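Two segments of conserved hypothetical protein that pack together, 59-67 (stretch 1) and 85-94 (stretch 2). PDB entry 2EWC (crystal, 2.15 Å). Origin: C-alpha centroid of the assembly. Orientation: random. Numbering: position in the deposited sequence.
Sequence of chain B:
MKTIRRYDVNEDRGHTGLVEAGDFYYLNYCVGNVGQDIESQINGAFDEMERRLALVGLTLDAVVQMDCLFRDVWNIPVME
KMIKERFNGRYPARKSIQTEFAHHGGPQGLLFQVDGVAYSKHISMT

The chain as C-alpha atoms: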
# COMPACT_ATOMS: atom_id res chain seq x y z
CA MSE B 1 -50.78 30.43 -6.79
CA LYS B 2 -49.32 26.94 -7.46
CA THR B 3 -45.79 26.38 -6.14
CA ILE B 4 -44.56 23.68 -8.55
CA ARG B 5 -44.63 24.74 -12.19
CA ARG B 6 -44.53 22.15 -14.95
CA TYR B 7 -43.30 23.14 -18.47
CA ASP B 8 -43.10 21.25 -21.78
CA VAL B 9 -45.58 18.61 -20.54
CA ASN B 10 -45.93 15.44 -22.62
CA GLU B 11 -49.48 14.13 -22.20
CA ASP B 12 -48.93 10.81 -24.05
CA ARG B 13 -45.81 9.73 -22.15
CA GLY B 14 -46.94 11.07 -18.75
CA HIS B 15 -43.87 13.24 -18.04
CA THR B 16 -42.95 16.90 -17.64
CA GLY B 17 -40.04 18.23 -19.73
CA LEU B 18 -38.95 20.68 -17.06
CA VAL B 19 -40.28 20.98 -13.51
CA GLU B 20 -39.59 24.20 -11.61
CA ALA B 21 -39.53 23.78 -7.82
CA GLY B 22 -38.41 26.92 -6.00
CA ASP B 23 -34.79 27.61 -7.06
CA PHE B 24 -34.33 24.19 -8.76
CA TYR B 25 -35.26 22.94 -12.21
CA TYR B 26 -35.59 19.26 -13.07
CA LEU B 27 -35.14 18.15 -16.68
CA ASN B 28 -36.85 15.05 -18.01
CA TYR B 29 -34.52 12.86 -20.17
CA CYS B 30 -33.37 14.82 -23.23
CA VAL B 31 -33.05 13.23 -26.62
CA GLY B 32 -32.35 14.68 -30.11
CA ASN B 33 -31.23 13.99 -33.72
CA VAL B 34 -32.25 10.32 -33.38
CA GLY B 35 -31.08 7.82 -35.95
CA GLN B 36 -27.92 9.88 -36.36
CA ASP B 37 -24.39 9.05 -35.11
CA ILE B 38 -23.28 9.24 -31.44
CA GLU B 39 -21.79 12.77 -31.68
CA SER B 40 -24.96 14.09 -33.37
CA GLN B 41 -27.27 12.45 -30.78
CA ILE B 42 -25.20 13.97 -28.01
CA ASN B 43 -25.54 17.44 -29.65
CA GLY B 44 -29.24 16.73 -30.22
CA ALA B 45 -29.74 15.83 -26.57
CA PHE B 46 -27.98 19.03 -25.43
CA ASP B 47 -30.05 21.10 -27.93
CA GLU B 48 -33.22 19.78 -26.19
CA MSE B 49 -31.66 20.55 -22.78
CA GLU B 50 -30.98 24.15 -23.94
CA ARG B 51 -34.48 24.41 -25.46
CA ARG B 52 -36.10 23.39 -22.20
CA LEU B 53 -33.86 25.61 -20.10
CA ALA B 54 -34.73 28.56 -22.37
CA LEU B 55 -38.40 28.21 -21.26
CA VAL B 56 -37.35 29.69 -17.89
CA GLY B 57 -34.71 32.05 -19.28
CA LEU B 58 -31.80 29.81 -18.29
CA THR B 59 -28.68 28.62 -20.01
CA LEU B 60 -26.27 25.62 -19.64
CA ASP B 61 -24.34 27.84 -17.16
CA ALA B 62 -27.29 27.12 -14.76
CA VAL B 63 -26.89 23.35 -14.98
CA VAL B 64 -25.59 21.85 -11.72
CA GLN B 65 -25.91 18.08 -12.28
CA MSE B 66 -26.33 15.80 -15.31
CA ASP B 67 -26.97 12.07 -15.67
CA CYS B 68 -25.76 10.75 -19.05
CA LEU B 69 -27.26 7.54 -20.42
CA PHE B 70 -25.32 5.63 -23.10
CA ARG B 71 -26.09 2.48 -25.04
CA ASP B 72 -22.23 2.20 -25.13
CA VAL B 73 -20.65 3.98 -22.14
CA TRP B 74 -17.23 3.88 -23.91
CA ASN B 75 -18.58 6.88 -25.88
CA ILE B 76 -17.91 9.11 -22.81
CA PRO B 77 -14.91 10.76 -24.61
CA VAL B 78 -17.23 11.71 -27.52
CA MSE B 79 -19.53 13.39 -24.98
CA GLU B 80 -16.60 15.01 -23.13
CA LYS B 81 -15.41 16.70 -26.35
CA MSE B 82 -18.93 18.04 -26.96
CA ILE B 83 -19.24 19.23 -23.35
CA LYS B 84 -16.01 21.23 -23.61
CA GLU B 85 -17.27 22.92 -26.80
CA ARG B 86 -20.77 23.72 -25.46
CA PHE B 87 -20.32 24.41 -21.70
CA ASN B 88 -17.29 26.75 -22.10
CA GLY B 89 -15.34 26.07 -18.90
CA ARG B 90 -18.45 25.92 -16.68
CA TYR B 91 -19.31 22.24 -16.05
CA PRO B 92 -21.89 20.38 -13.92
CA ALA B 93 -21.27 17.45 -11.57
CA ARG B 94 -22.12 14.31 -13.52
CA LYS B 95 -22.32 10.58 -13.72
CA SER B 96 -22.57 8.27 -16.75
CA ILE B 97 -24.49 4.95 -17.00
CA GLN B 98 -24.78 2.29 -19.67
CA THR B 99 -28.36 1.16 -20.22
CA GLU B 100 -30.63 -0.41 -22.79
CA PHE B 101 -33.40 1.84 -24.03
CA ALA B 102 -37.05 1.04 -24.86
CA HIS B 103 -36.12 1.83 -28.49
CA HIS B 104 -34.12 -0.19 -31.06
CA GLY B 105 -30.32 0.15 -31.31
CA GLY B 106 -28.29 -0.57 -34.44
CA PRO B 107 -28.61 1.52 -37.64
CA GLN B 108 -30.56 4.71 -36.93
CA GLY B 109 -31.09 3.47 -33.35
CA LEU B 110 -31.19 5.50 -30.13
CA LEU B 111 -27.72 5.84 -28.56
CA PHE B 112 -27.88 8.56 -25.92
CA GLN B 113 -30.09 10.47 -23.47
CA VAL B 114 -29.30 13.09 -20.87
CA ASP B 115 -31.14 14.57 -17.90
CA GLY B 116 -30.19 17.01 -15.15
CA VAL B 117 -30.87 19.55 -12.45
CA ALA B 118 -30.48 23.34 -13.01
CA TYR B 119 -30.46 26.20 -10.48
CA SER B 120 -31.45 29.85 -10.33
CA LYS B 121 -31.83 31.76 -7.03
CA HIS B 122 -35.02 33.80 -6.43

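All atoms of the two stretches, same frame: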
# COMPACT_ATOMS: atom_id res chain seq x y z
N THR B 59 -29.75 28.93 -19.10
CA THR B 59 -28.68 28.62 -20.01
C THR B 59 -27.94 27.43 -19.35
O THR B 59 -28.11 27.16 -18.15
CB THR B 59 -27.84 29.92 -20.08
OG1 THR B 59 -27.83 30.47 -21.42
CG2 THR B 59 -26.47 29.78 -19.51
N LEU B 60 -27.13 26.71 -20.14
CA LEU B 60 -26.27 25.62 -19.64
C LEU B 60 -25.38 26.02 -18.45
O LEU B 60 -24.97 25.14 -17.68
CB LEU B 60 -25.37 25.08 -20.75
CG LEU B 60 -26.04 24.38 -21.95
CD1 LEU B 60 -25.02 23.91 -22.94
CD2 LEU B 60 -26.91 23.25 -21.50
N ASP B 61 -25.06 27.32 -18.33
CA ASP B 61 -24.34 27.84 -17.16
C ASP B 61 -25.14 27.58 -15.86
O ASP B 61 -24.56 27.56 -14.78
CB ASP B 61 -24.05 29.35 -17.29
CG ASP B 61 -22.75 29.69 -18.09
OD1 ASP B 61 -22.15 28.84 -18.82
OD2 ASP B 61 -22.34 30.87 -17.98
N ALA B 62 -26.47 27.41 -15.95
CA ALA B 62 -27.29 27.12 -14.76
C ALA B 62 -27.31 25.65 -14.40
O ALA B 62 -27.81 25.28 -13.34
CB ALA B 62 -28.70 27.62 -14.95
N VAL B 63 -26.78 24.78 -15.26
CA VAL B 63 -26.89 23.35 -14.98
C VAL B 63 -25.89 22.87 -13.92
O VAL B 63 -24.69 23.08 -14.06
CB VAL B 63 -26.79 22.50 -16.25
CG1 VAL B 63 -26.94 20.99 -15.91
CG2 VAL B 63 -27.89 22.91 -17.22
N VAL B 64 -26.41 22.26 -12.85
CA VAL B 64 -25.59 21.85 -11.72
C VAL B 64 -25.25 20.36 -11.72
O VAL B 64 -24.20 19.97 -11.19
CB VAL B 64 -26.20 22.29 -10.33
CG1 VAL B 64 -26.38 23.81 -10.26
CG2 VAL B 64 -27.52 21.58 -10.01
N GLN B 65 -26.10 19.54 -12.32
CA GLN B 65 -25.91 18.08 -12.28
C GLN B 65 -26.54 17.45 -13.51
O GLN B 65 -27.59 17.90 -13.96
CB GLN B 65 -26.49 17.46 -10.99
CG GLN B 65 -25.96 16.05 -10.68
CD GLN B 65 -26.73 14.96 -11.42
OE1 GLN B 65 -27.88 15.17 -11.80
NE2 GLN B 65 -26.10 13.80 -11.64
N MSE B 66 -25.90 16.42 -14.05
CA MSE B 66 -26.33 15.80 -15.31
C MSE B 66 -26.12 14.31 -15.19
O MSE B 66 -25.06 13.88 -14.77
CB MSE B 66 -25.45 16.32 -16.45
CG MSE B 66 -26.20 16.86 -17.65
SE MSE B 66 -25.19 17.84 -18.81
CE MSE B 66 -23.65 16.97 -18.79
N ASP B 67 -27.13 13.52 -15.55
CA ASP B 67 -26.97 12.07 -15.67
C ASP B 67 -26.93 11.76 -17.16
O ASP B 67 -27.82 12.19 -17.89
CB ASP B 67 -28.14 11.34 -15.00
CG ASP B 67 -27.99 11.24 -13.50
OD1 ASP B 67 -26.93 11.62 -12.98
OD2 ASP B 67 -28.94 10.78 -12.81
N GLU B 85 -16.86 21.95 -25.78
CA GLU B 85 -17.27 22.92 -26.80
C GLU B 85 -18.55 23.70 -26.45
O GLU B 85 -18.69 24.87 -26.83
CB GLU B 85 -17.42 22.23 -28.16
CG GLU B 85 -16.09 21.71 -28.76
CD GLU B 85 -16.28 21.00 -30.11
OE1 GLU B 85 -17.44 21.02 -30.62
OE2 GLU B 85 -15.30 20.42 -30.66
N ARG B 86 -19.48 23.08 -25.73
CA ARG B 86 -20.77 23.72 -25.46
C ARG B 86 -20.97 24.36 -24.08
O ARG B 86 -21.79 25.29 -23.95
CB ARG B 86 -21.91 22.75 -25.79
CG ARG B 86 -21.94 22.49 -27.28
CD ARG B 86 -23.08 21.62 -27.62
NE ARG B 86 -24.34 22.31 -27.47
CZ ARG B 86 -25.46 21.91 -28.05
NH1 ARG B 86 -25.46 20.83 -28.82
NH2 ARG B 86 -26.58 22.59 -27.86
N PHE B 87 -20.23 23.89 -23.08
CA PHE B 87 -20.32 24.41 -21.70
C PHE B 87 -19.27 25.48 -21.36
O PHE B 87 -19.39 26.15 -20.32
CB PHE B 87 -20.24 23.27 -20.69
CG PHE B 87 -21.49 22.46 -20.57
CD1 PHE B 87 -21.83 21.52 -21.54
CD2 PHE B 87 -22.32 22.61 -19.45
CE1 PHE B 87 -22.98 20.74 -21.42
CE2 PHE B 87 -23.49 21.85 -19.32
CZ PHE B 87 -23.82 20.90 -20.30
N ASN B 88 -18.23 25.62 -22.19
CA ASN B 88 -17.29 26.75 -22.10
C ASN B 88 -16.66 26.97 -20.71
O ASN B 88 -16.78 28.05 -20.12
CB ASN B 88 -17.98 28.05 -22.52
CG ASN B 88 -18.80 27.90 -23.79
OD1 ASN B 88 -18.26 27.76 -24.89
ND2 ASN B 88 -20.14 27.95 -23.63
N GLY B 89 -16.03 25.94 -20.17
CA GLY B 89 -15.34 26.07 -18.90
C GLY B 89 -16.21 26.08 -17.66
O GLY B 89 -15.67 26.11 -16.54
N ARG B 90 -17.53 26.06 -17.82
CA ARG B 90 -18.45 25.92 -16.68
C ARG B 90 -19.24 24.61 -16.75
O ARG B 90 -20.22 24.49 -17.50
CB ARG B 90 -19.36 27.14 -16.58
CG ARG B 90 -18.61 28.42 -16.21
CD ARG B 90 -19.44 29.66 -16.40
NE ARG B 90 -18.63 30.88 -16.34
CZ ARG B 90 -18.03 31.43 -17.39
NH1 ARG B 90 -18.14 30.86 -18.59
NH2 ARG B 90 -17.33 32.55 -17.25
N TYR B 91 -18.80 23.62 -15.96
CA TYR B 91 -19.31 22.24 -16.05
C TYR B 91 -20.12 21.82 -14.83
O TYR B 91 -19.81 22.25 -13.73
CB TYR B 91 -18.17 21.24 -16.28
CG TYR B 91 -17.17 21.69 -17.35
CD1 TYR B 91 -17.57 21.82 -18.68
CD2 TYR B 91 -15.86 22.02 -17.01
CE1 TYR B 91 -16.68 22.25 -19.66
CE2 TYR B 91 -14.95 22.45 -17.99
CZ TYR B 91 -15.38 22.56 -19.31
OH TYR B 91 -14.52 22.99 -20.28
N PRO B 92 -21.17 21.00 -15.03
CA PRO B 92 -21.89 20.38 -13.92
C PRO B 92 -21.18 19.16 -13.32
O PRO B 92 -20.26 18.59 -13.93
CB PRO B 92 -23.20 19.95 -14.56
CG PRO B 92 -22.83 19.63 -15.96
CD PRO B 92 -21.76 20.64 -16.33
N ALA B 93 -21.58 18.78 -12.10
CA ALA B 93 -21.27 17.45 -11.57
C ALA B 93 -21.99 16.47 -12.49
O ALA B 93 -23.07 16.78 -12.99
CB ALA B 93 -21.78 17.31 -10.17
N ARG B 94 -21.40 15.30 -12.73
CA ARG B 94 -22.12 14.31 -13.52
C ARG B 94 -21.86 12.87 -13.10
O ARG B 94 -20.97 12.57 -12.30
CB ARG B 94 -21.83 14.48 -15.02
CG ARG B 94 -20.61 13.75 -15.48
CD ARG B 94 -20.52 13.65 -17.00
NE ARG B 94 -19.69 14.72 -17.52
CZ ARG B 94 -18.42 14.61 -17.89
NH1 ARG B 94 -17.77 13.44 -17.84
NH2 ARG B 94 -17.79 15.68 -18.33
O HOH W 1 -21.97 26.18 -19.24

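Stretch 1 opens with a short 3-10 segment, Leu60 to Ala62, closed by backbone bonds from Ala62 N to Thr59 O (2.8 Å) and from Val63 N to Leu60 O (3.0 Å), and then extends as a strand from Val63. Stretch 2 begins as the last part of a helix, turns, and becomes a strand at Ala93. The turn is type I' from Phe87 to Arg90, with Arg90 N bonded to Phe87 O at 3.1 Å. Both of its central residues have positive phi, 53° for Asn88 and 78° for Gly89; such values by themselves favour glycine at the second of these places.

The strands run parallel. Gln65 pairs with Ala93 and Met66 with Arg94, with CA atoms 4.7 and 4.8 Å apart. Two hydrogen bonds define the register: Ala93 N donates to Val64 O (3.0 Å, 138° at the hydrogen), and Met66 N donates to Ala93 O (3.0 Å, 137°). The residue before Ala93 is Pro92, which has no amide hydrogen to offer. Pro92 CB packs 3.5 Å from Val64 O and 3.5 Å from Val63 O. Two CA-H...O contacts supplement the pairing: Gln65 CA lies 3.2 Å from Ala93 O, with an angle of 152° at the hydrogen, and Arg94 CA lies 3.2 Å from Met66 O, at 128°.

The apolar side chains form a buried cluster around the Phe87 ring. The CA-to-CB bond of Phe87 points sideways, but chi1 of -76° brings the ring nearer to stretch 1. Leu60, pointing toward stretch 2 with chi1 m and chi2 t, lies over one ring face: its CD1 is 4.1 Å from the centroid of the Phe87 ring and only 12° off the normal, which is the geometry of a CH-pi contact. Leu60 CB is 4.0 Å from Phe87 CE2. Met66, a selenomethionine, approaches obliquely, with SE 4.9 Å from the centroid of the Phe87 ring, 64° off its normal, and 3.7 Å from Phe87 CZ. The flexible chain also places Met66 CE 4.0 Å from Pro92 CG, so one side chain touches both ring and proline. Pro92 points toward stretch 1 and also meets Val63, whose CG1 is 4.1 Å from Pro92 CB.

On the sheet face shared by Gln65 and Ala93, the small alanine packs with its CB 4.4 Å from Gln65 CG. The amide end of Gln65 is held within its own stretch by a hydrogen bond from Gln65 NE2 to Asp67 OD1 (2.7 Å, 164°).

Polar contacts occupy the more exposed end, near the turn. Asp61 OD2 packs 3.5 Å from Arg90 CD and 4.1 Å from Arg90 NE; the oxygen lies well out of the guanidinium plane, so the charges are near each other without a salt bridge. Water 1 bridges the two stretches near the turn: its O lies 2.7 Å from Asp61 OD1 and 2.8 Å from Phe87 O, within hydrogen-bonding reach of both. Altogether the two stretches bury 619 Å² between them, both sides summed.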